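Local coordinates for protein putative methyltransferase (Porphyromonas gingivalis, PDB 3LL7) that is a putative methyltransferase, probably using S-adenosylmethionine on a substrate not yet established, with a Rossmann-like, probably catalytic domain followed by ferredoxin-like and THUMP-like regions, at residues A[77-82]-A[105-110]; A[98-103]-A[165-170]; A[121-126]-A[149-154]. All blocks are in the same frame, centred on the assembly; numbering follows the deposited sequence.

Interaction 1: A[77-82]-A[105-110]; sequences QSSGAV and GIDFIA. With FMT (formic acid), chain D.
S79 and I106 mark the nearest approach of the two backbones, with the CA atom of S79 6.7 Å from the CA atom of I106. Segment 77-82 passes as a loop that becomes helical only at A81, after G80 at the N-cap; 105-110 is the start of helix 106-112, with G105 at its N-cap. S79 CB rests on I106 CG2 at 3.7 Å. I106 is modelled in two conformers; in the one described, CG1 stands anti to the backbone N (chi1 -169°) and the chain runs on extended, with CD1 3.7 Å from G80 O.

Beside this apolar patch, S79 OG donates to D107 OD1 at 2.8 Å, meeting the carboxylate on its syn side and 19° out of its plane. K208 NZ is also hydrogen-bonded to S79 OG, and Y168 OH to D107 OD2. S78 OG bonds to the next carbonyl, S79 O, 3.0 Å away. S78 CB lies 3.5 Å from O2 of a formic acid molecule. The other oxygen of this guest, O1, accepts from D107 N at 3.2 Å in an almost straight bond (168°).

Amides at the first turn of a helix attract acceptors, and the formic acid, probably from the crystallisation liquor, would be drawn there as an anion. In Rossmann-fold methyltransferases the turn leading into this helix usually borders the cofactor pocket, which is consistent with such a site here.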
loop_
_atom_site.group_PDB
_atom_site.type_symbol
_atom_site.label_atom_id
_atom_site.label_comp_id
_atom_site.label_asym_id
_atom_site.label_seq_id
_atom_site.Cartn_x
_atom_site.Cartn_y
_atom_site.Cartn_z
ATOM N N GLN A 77 2.227 8.401 -9.482
ATOM C CA GLN A 77 2.471 6.949 -9.561
ATOM C C GLN A 77 3.324 6.380 -8.419
ATOM O O GLN A 77 3.380 5.159 -8.220
ATOM C CB GLN A 77 3.139 6.590 -10.900
ATOM C CG GLN A 77 2.271 6.829 -12.147
ATOM C CD GLN A 77 3.026 6.564 -13.448
ATOM O OE1 GLN A 77 4.240 6.317 -13.452
ATOM N NE2 GLN A 77 2.307 6.614 -14.561
ATOM N N SER A 78 4.002 7.254 -7.679
ATOM C CA SER A 78 5.008 6.793 -6.727
ATOM C C SER A 78 4.406 6.146 -5.478
ATOM O O SER A 78 3.244 6.388 -5.145
ATOM C CB SER A 78 5.917 7.944 -6.309
ATOM O OG SER A 78 5.307 8.715 -5.292
ATOM N N SER A 79 5.212 5.327 -4.798
ATOM C CA SER A 79 4.898 4.880 -3.425
ATOM C C SER A 79 4.631 6.075 -2.481
ATOM O O SER A 79 5.088 7.202 -2.727
ATOM C CB SER A 79 6.035 4.028 -2.864
ATOM O OG SER A 79 6.064 2.739 -3.452
ATOM N N GLY A 80 3.859 5.831 -1.423
ATOM C CA GLY A 80 3.712 6.809 -0.356
ATOM C C GLY A 80 4.947 6.747 0.523
ATOM O O GLY A 80 5.817 5.899 0.325
ATOM N N ALA A 81 5.017 7.636 1.505
ATOM C CA ALA A 81 6.088 7.622 2.502
ATOM C C ALA A 81 6.058 6.393 3.436
ATOM O O ALA A 81 7.103 5.819 3.756
ATOM C CB ALA A 81 6.042 8.932 3.334
ATOM N N VAL A 82 4.872 5.997 3.892
ATOM C CA VAL A 82 4.809 4.925 4.894
ATOM C C VAL A 82 5.100 3.523 4.360
ATOM O O VAL A 82 5.795 2.749 5.023
ATOM C CB VAL A 82 3.518 4.962 5.739
ATOM C CG1 VAL A 82 3.732 5.829 6.977
ATOM C CG2 VAL A 82 2.354 5.474 4.922
ATOM N N GLY A 105 11.905 7.245 -7.287
ATOM C CA GLY A 105 13.052 6.768 -6.500
ATOM C C GLY A 105 12.794 6.634 -4.999
ATOM O O GLY A 105 13.719 6.375 -4.216
ATOM N N ILE A 106 11.548 6.796 -4.574
ATOM C CA ILE A 106 11.291 6.712 -3.140
ATOM C C ILE A 106 11.448 5.296 -2.570
ATOM O O ILE A 106 11.860 5.143 -1.416
ATOM C CB ILE A 106 9.945 7.309 -2.745
ATOM C CG1 ILE A 106 9.868 7.437 -1.217
ATOM C CG2 ILE A 106 8.818 6.481 -3.333
ATOM C CD1 ILE A 106 8.605 8.068 -0.702
ATOM N N ASP A 107 11.135 4.271 -3.367
ATOM C CA ASP A 107 11.416 2.901 -2.950
ATOM C C ASP A 107 12.937 2.683 -2.898
ATOM O O ASP A 107 13.447 2.100 -1.943
ATOM C CB ASP A 107 10.719 1.897 -3.889
ATOM C CG ASP A 107 9.190 1.872 -3.701
ATOM O OD1 ASP A 107 8.713 2.265 -2.626
ATOM O OD2 ASP A 107 8.462 1.446 -4.620
ATOM N N PHE A 108 13.659 3.157 -3.913
ATOM C CA PHE A 108 15.106 2.975 -3.957
ATOM C C PHE A 108 15.719 3.637 -2.734
ATOM O O PHE A 108 16.552 3.032 -2.076
ATOM C CB PHE A 108 15.711 3.609 -5.209
ATOM C CG PHE A 108 17.188 3.460 -5.315
ATOM C CD1 PHE A 108 17.751 2.226 -5.623
ATOM C CD2 PHE A 108 18.035 4.571 -5.180
ATOM C CE1 PHE A 108 19.151 2.074 -5.772
ATOM C CE2 PHE A 108 19.432 4.430 -5.317
ATOM C CZ PHE A 108 19.988 3.174 -5.609
ATOM N N ILE A 109 15.262 4.846 -2.411
ATOM C CA ILE A 109 15.760 5.573 -1.226
ATOM C C ILE A 109 15.494 4.763 0.065
ATOM O O ILE A 109 16.370 4.668 0.936
ATOM C CB ILE A 109 15.143 7.002 -1.130
ATOM C CG1 ILE A 109 15.558 7.855 -2.348
ATOM C CG2 ILE A 109 15.541 7.712 0.173
ATOM C CD1 ILE A 109 17.009 8.164 -2.396
ATOM N N ALA A 110 14.311 4.144 0.150
ATOM C CA ALA A 110 13.966 3.337 1.335
ATOM C C ALA A 110 14.891 2.134 1.440
ATOM O O ALA A 110 15.296 1.777 2.535
ATOM C CB ALA A 110 12.508 2.893 1.319
HETATM C C FMT D . 8.849 4.831 -6.561
HETATM O O1 FMT D . 10.002 4.461 -6.350
HETATM O O2 FMT D . 8.573 5.877 -7.151
#

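Interaction 2: A[98-103]-A[165-170]; sequences VDLTGG and DYIYVD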
loop_
_atom_site.group_PDB
_atom_site.type_symbol
_atom_site.label_atom_id
_atom_site.label_comp_id
_atom_site.label_asym_id
_atom_site.label_seq_id
_atom_site.Cartn_x
_atom_site.Cartn_y
_atom_site.Cartn_z
ATOM N N VAL A 98 19.731 -3.724 -6.314
ATOM C CA VAL A 98 19.432 -3.215 -7.644
ATOM C C VAL A 98 17.924 -2.957 -7.682
ATOM O O VAL A 98 17.152 -3.829 -7.307
ATOM C CB VAL A 98 19.826 -4.229 -8.759
ATOM C CG1 VAL A 98 19.395 -3.739 -10.155
ATOM C CG2 VAL A 98 21.329 -4.471 -8.754
ATOM N N ASP A 99 17.525 -1.764 -8.119
ATOM C CA ASP A 99 16.125 -1.443 -8.392
ATOM C C ASP A 99 15.919 -1.367 -9.909
ATOM O O ASP A 99 16.419 -0.443 -10.556
ATOM C CB ASP A 99 15.799 -0.102 -7.732
ATOM C CG ASP A 99 14.354 0.322 -7.908
ATOM O OD1 ASP A 99 13.624 -0.197 -8.779
ATOM O OD2 ASP A 99 13.943 1.206 -7.129
ATOM N N LEU A 100 15.178 -2.332 -10.452
ATOM C CA LEU A 100 15.043 -2.544 -11.895
ATOM C C LEU A 100 14.083 -1.596 -12.576
ATOM O O LEU A 100 14.137 -1.437 -13.816
ATOM C CB LEU A 100 14.564 -3.963 -12.187
ATOM C CG LEU A 100 15.434 -5.150 -11.766
ATOM C CD1 LEU A 100 14.732 -6.428 -12.214
ATOM C CD2 LEU A 100 16.864 -5.103 -12.323
ATOM N N THR A 101 13.157 -1.032 -11.814
ATOM C CA THR A 101 12.022 -0.356 -12.414
ATOM C C THR A 101 12.035 1.139 -12.124
ATOM O O THR A 101 11.253 1.897 -12.703
ATOM C CB THR A 101 10.689 -1.005 -11.973
ATOM O OG1 THR A 101 10.762 -1.372 -10.585
ATOM C CG2 THR A 101 10.411 -2.259 -12.810
ATOM N N GLY A 102 12.912 1.538 -11.206
ATOM C CA GLY A 102 13.160 2.930 -10.888
ATOM C C GLY A 102 11.958 3.756 -10.479
ATOM O O GLY A 102 11.244 3.409 -9.554
ATOM N N GLY A 103 11.782 4.868 -11.179
ATOM C CA GLY A 103 10.698 5.842 -10.986
ATOM C C GLY A 103 11.170 7.093 -10.238
ATOM O O GLY A 103 12.298 7.547 -10.426
ATOM N N ASP A 165 22.635 -8.333 -3.145
ATOM C CA ASP A 165 21.942 -9.110 -2.116
ATOM C C ASP A 165 20.462 -9.124 -2.467
ATOM O O ASP A 165 19.797 -10.145 -2.318
ATOM C CB ASP A 165 22.191 -8.496 -0.741
ATOM C CG ASP A 165 23.653 -8.581 -0.329
ATOM O OD1 ASP A 165 24.078 -9.686 0.046
ATOM O OD2 ASP A 165 24.373 -7.554 -0.367
ATOM N N TYR A 166 19.963 -7.998 -2.974
ATOM C CA TYR A 166 18.552 -7.886 -3.357
ATOM C C TYR A 166 18.295 -7.221 -4.698
ATOM O O TYR A 166 18.962 -6.249 -5.071
ATOM C CB TYR A 166 17.755 -7.149 -2.291
ATOM C CG TYR A 166 18.071 -7.544 -0.883
ATOM C CD1 TYR A 166 17.361 -8.565 -0.248
ATOM C CD2 TYR A 166 19.077 -6.888 -0.169
ATOM C CE1 TYR A 166 17.658 -8.938 1.072
ATOM C CE2 TYR A 166 19.367 -7.239 1.147
ATOM C CZ TYR A 166 18.656 -8.263 1.755
ATOM O OH TYR A 166 18.946 -8.585 3.059
ATOM N N ILE A 167 17.344 -7.783 -5.432
ATOM C CA ILE A 167 16.843 -7.182 -6.654
ATOM C C ILE A 167 15.374 -6.821 -6.425
ATOM O O ILE A 167 14.543 -7.693 -6.117
ATOM C CB ILE A 167 17.013 -8.113 -7.888
ATOM C CG1 ILE A 167 18.506 -8.293 -8.208
ATOM C CG2 ILE A 167 16.304 -7.542 -9.099
ATOM C CD1 ILE A 167 18.807 -9.346 -9.243
ATOM N N TYR A 168 15.077 -5.535 -6.570
ATOM C CA TYR A 168 13.731 -5.008 -6.354
ATOM C C TYR A 168 13.070 -4.655 -7.695
ATOM O O TYR A 168 13.719 -4.090 -8.590
ATOM C CB TYR A 168 13.804 -3.792 -5.425
ATOM C CG TYR A 168 12.479 -3.128 -5.211
ATOM C CD1 TYR A 168 11.500 -3.715 -4.402
ATOM C CD2 TYR A 168 12.180 -1.922 -5.851
ATOM C CE1 TYR A 168 10.249 -3.073 -4.215
ATOM C CE2 TYR A 168 10.958 -1.305 -5.691
ATOM C CZ TYR A 168 9.997 -1.889 -4.882
ATOM O OH TYR A 168 8.792 -1.252 -4.722
ATOM N N VAL A 169 11.797 -5.020 -7.843
ATOM C CA VAL A 169 11.052 -4.733 -9.053
ATOM C C VAL A 169 9.613 -4.312 -8.718
ATOM O O VAL A 169 8.955 -4.909 -7.870
ATOM C CB VAL A 169 11.131 -5.940 -10.057
ATOM C CG1 VAL A 169 10.556 -7.236 -9.442
ATOM C CG2 VAL A 169 10.531 -5.602 -11.443
ATOM N N ASP A 170 9.141 -3.284 -9.403
ATOM C CA ASP A 170 7.764 -2.794 -9.244
ATOM C C ASP A 170 7.165 -2.710 -10.647
ATOM O O ASP A 170 7.256 -1.670 -11.301
ATOM C CB ASP A 170 7.803 -1.426 -8.518
ATOM C CG ASP A 170 6.445 -0.730 -8.444
ATOM O OD1 ASP A 170 5.408 -1.369 -8.715
ATOM O OD2 ASP A 170 6.429 0.491 -8.126
#
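L100 and I167 fit together as fork and knob: the CG2 methyl of I167 sits against the branched end of the leucine, 3.7 Å from L100 CD1 and touching L100 CG and CD2 as well. L194 of helix 191-198 packs on L100 from outside the pair, and L198 of the same helix on I167. As bridge partners D99 and Y168 leave on the opposite face of the sheet and run side by side, CG anti to the backbone N in both. The carboxylate is turned 87° from the ring and meets its rim, with D99 OD1 3.7 Å from Y168 CD2, while F108 packs on D99.

Between these two layers lie neighbouring parallel strands in the middle of a Rossmann-like sheet, joined by Y168 N to V98 O at 2.8 Å and L100 N to Y168 O at 2.9 Å. The first strand ends in a glycine-rich turn, probably the counterpart of the first conserved methyltransferase motif. There, in the conformers described for T101 and G102, D99 OD1 accepts from T101 N at 3.2 Å (an Asx turn) and also from G102 N at 3.1 Å, both coming from the same face of the carboxylate.

Past the strand end, T101 chi1 of 39° sets OG1 between the backbone N and carbonyl carbon, where it takes the amide of D170 (OG1 to D170 N, 2.8 Å), and T101 CG2 fits against V169 CG2 at 3.6 Å.

Interaction 3: A[121-126]-A[149-154]; sequences IERNDE and TGDFKE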
loop_
_atom_site.group_PDB
_atom_site.type_symbol
_atom_site.label_atom_id
_atom_site.label_comp_id
_atom_site.label_asym_id
_atom_site.label_seq_id
_atom_site.Cartn_x
_atom_site.Cartn_y
_atom_site.Cartn_z
ATOM N N ILE A 121 17.800 1.727 -11.938
ATOM C CA ILE A 121 17.635 1.644 -13.393
ATOM C C ILE A 121 16.239 2.119 -13.756
ATOM O O ILE A 121 15.249 1.656 -13.173
ATOM C CB ILE A 121 17.831 0.170 -13.920
ATOM C CG1 ILE A 121 19.198 -0.373 -13.472
ATOM C CG2 ILE A 121 17.674 0.148 -15.449
ATOM C CD1 ILE A 121 19.540 -1.826 -13.895
ATOM N N GLU A 122 16.135 3.056 -14.692
ATOM C CA GLU A 122 14.838 3.595 -15.094
ATOM C C GLU A 122 14.781 3.774 -16.600
ATOM O O GLU A 122 15.659 4.425 -17.185
ATOM C CB GLU A 122 14.603 4.941 -14.389
ATOM C CG GLU A 122 13.548 5.853 -15.017
ATOM C CD GLU A 122 12.137 5.234 -15.004
ATOM O OE1 GLU A 122 11.728 4.602 -14.000
ATOM O OE2 GLU A 122 11.438 5.351 -16.024
ATOM N N ARG A 123 13.763 3.167 -17.220
ATOM C CA ARG A 123 13.569 3.192 -18.681
ATOM C C ARG A 123 13.462 4.577 -19.272
ATOM O O ARG A 123 13.992 4.823 -20.355
ATOM C CB ARG A 123 12.310 2.407 -19.084
ATOM C CG ARG A 123 12.372 0.925 -18.802
ATOM C CD ARG A 123 11.125 0.187 -19.348
ATOM N NE ARG A 123 11.277 -0.164 -20.763
ATOM C CZ ARG A 123 10.659 0.451 -21.772
ATOM N NH1 ARG A 123 9.820 1.457 -21.537
ATOM N NH2 ARG A 123 10.879 0.053 -23.022
ATOM N N ASN A 124 12.763 5.466 -18.573
ATOM C CA ASN A 124 12.413 6.775 -19.098
ATOM C C ASN A 124 13.487 7.815 -18.783
ATOM O O ASN A 124 13.692 8.156 -17.635
ATOM C CB ASN A 124 11.074 7.225 -18.489
ATOM C CG ASN A 124 10.578 8.516 -19.087
ATOM O OD1 ASN A 124 10.846 9.611 -18.583
ATOM N ND2 ASN A 124 9.865 8.405 -20.183
ATOM N N ASP A 125 14.158 8.288 -19.825
ATOM C CA ASP A 125 15.221 9.303 -19.766
ATOM C C ASP A 125 14.850 10.502 -18.850
ATOM O O ASP A 125 15.555 10.804 -17.885
ATOM C CB ASP A 125 15.490 9.712 -21.224
ATOM C CG ASP A 125 16.487 10.836 -21.387
ATOM O OD1 ASP A 125 17.297 11.145 -20.472
ATOM O OD2 ASP A 125 16.500 11.369 -22.522
ATOM N N GLU A 126 13.724 11.149 -19.128
ATOM C CA GLU A 126 13.269 12.287 -18.307
ATOM C C GLU A 126 13.211 11.996 -16.782
ATOM O O GLU A 126 13.736 12.762 -15.967
ATOM C CB GLU A 126 11.902 12.758 -18.802
ATOM C CG GLU A 126 11.411 14.020 -18.100
ATOM C CD GLU A 126 10.073 14.490 -18.641
ATOM O OE1 GLU A 126 9.218 13.655 -18.955
ATOM O OE2 GLU A 126 9.900 15.695 -18.780
ATOM N N THR A 149 20.056 5.006 -17.026
ATOM C CA THR A 149 18.906 5.171 -17.897
ATOM C C THR A 149 18.797 3.968 -18.822
ATOM O O THR A 149 19.800 3.536 -19.398
ATOM C CB THR A 149 19.050 6.434 -18.755
ATOM O OG1 THR A 149 19.099 7.577 -17.891
ATOM C CG2 THR A 149 17.877 6.583 -19.794
ATOM N N GLY A 150 17.574 3.454 -18.979
ATOM C CA GLY A 150 17.287 2.440 -20.002
ATOM C C GLY A 150 16.557 1.237 -19.448
ATOM O O GLY A 150 16.195 1.211 -18.284
ATOM N N ASP A 151 16.339 0.234 -20.287
ATOM C CA ASP A 151 15.685 -0.988 -19.812
ATOM C C ASP A 151 16.730 -1.886 -19.163
ATOM O O ASP A 151 17.810 -2.098 -19.729
ATOM C CB ASP A 151 14.973 -1.701 -20.965
ATOM C CG ASP A 151 14.025 -2.803 -20.473
ATOM O OD1 ASP A 151 12.794 -2.540 -20.393
ATOM O OD2 ASP A 151 14.505 -3.905 -20.121
ATOM N N PHE A 152 16.411 -2.430 -17.985
ATOM C CA PHE A 152 17.346 -3.325 -17.272
ATOM C C PHE A 152 17.833 -4.514 -18.116
ATOM O O PHE A 152 18.876 -5.105 -17.835
ATOM C CB PHE A 152 16.722 -3.830 -15.957
ATOM C CG PHE A 152 15.743 -4.963 -16.141
ATOM C CD1 PHE A 152 16.172 -6.290 -16.053
ATOM C CD2 PHE A 152 14.406 -4.705 -16.416
ATOM C CE1 PHE A 152 15.283 -7.365 -16.243
ATOM C CE2 PHE A 152 13.499 -5.776 -16.607
ATOM C CZ PHE A 152 13.940 -7.095 -16.515
ATOM N N LYS A 153 17.073 -4.871 -19.141
ATOM C CA LYS A 153 17.466 -6.009 -19.982
ATOM C C LYS A 153 18.663 -5.653 -20.841
ATOM O O LYS A 153 19.247 -6.517 -21.488
ATOM C CB LYS A 153 16.309 -6.517 -20.838
ATOM C CG LYS A 153 15.218 -7.243 -20.029
ATOM C CD LYS A 153 14.140 -7.871 -20.924
ATOM C CE LYS A 153 13.444 -6.828 -21.811
ATOM N NZ LYS A 153 12.748 -5.782 -21.016
ATOM N N GLU A 154 19.033 -4.377 -20.834
ATOM C CA GLU A 154 20.243 -3.961 -21.525
ATOM C C GLU A 154 21.438 -3.940 -20.566
ATOM O O GLU A 154 22.570 -3.784 -21.003
ATOM C CB GLU A 154 20.034 -2.610 -22.235
ATOM C CG GLU A 154 19.138 -2.683 -23.486
ATOM C CD GLU A 154 19.658 -3.640 -24.569
ATOM O OE1 GLU A 154 20.858 -3.572 -24.941
ATOM O OE2 GLU A 154 18.861 -4.465 -25.068
HETATM O O HOH W 1 19.069 10.088 -18.723
#
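I121 packs against the turn that carries G150 and F152, and here the contact is close and buried. Its CG2 methyl lies 3.4 Å from G150 O and also touches F152 N, while CD1 meets F152 CB at 4.0 Å, the two side chains crossing at about a right angle. One backbone bond pins the same region: G150 N donates to E122 O at 2.8 Å, from 47° above the carbonyl plane.

E122 and T149 form a parallel bridge at the C-terminal ends of strands 117-122 and 144-149, which helix 125-138 connects in a beta-alpha-beta crossover of the Rossmann-like domain. An acidic residue ending this second strand commonly holds the cofactor ribose in Rossmann-fold methyltransferases; E122 probably occupies the equivalent place, and its OE2 accepts from N124 N.

Toward solvent the packing gives way to charge. R123 NE reaches D151 OD1 at 2.8 Å in a salt bridge that lies in the guanidinium plane and uses the anti lone pair; the guanidinium and carboxylate planes stand 76° apart. The other oxygen, D151 OD2, takes K153 NZ at 2.7 Å in a second salt bridge, and its bond from K153 N closes an Asx turn. At the far edge T149 CG2 brushes D125 CA at 3.8 Å, and a water bridges D125 OD1 and T149 OG1, the latter also bonded to R132.

Overall arrangement
Interactions 2 and 3 belong to one sheet: strands 96-99 and 117-122 are neighbours, and D99 O probably accepts from I121 N across them at 2.9 Å. Interaction 2 is the buried one, built from strand pairing and apolar methyls, whereas interaction 3, at the end of the next strand pair, is partly buried and adds salt bridges and a bridging water on its solvent side. Interaction 1, also partly buried, holds a different element, the helix following strand 96-99, against an approaching loop. Its chemistry mixes a little apolar contact with polar bonds, and the D107-Y168 bond ties it to interaction 2. Interactions 1 and 3 do not touch, their nearest atoms about 6 Å apart.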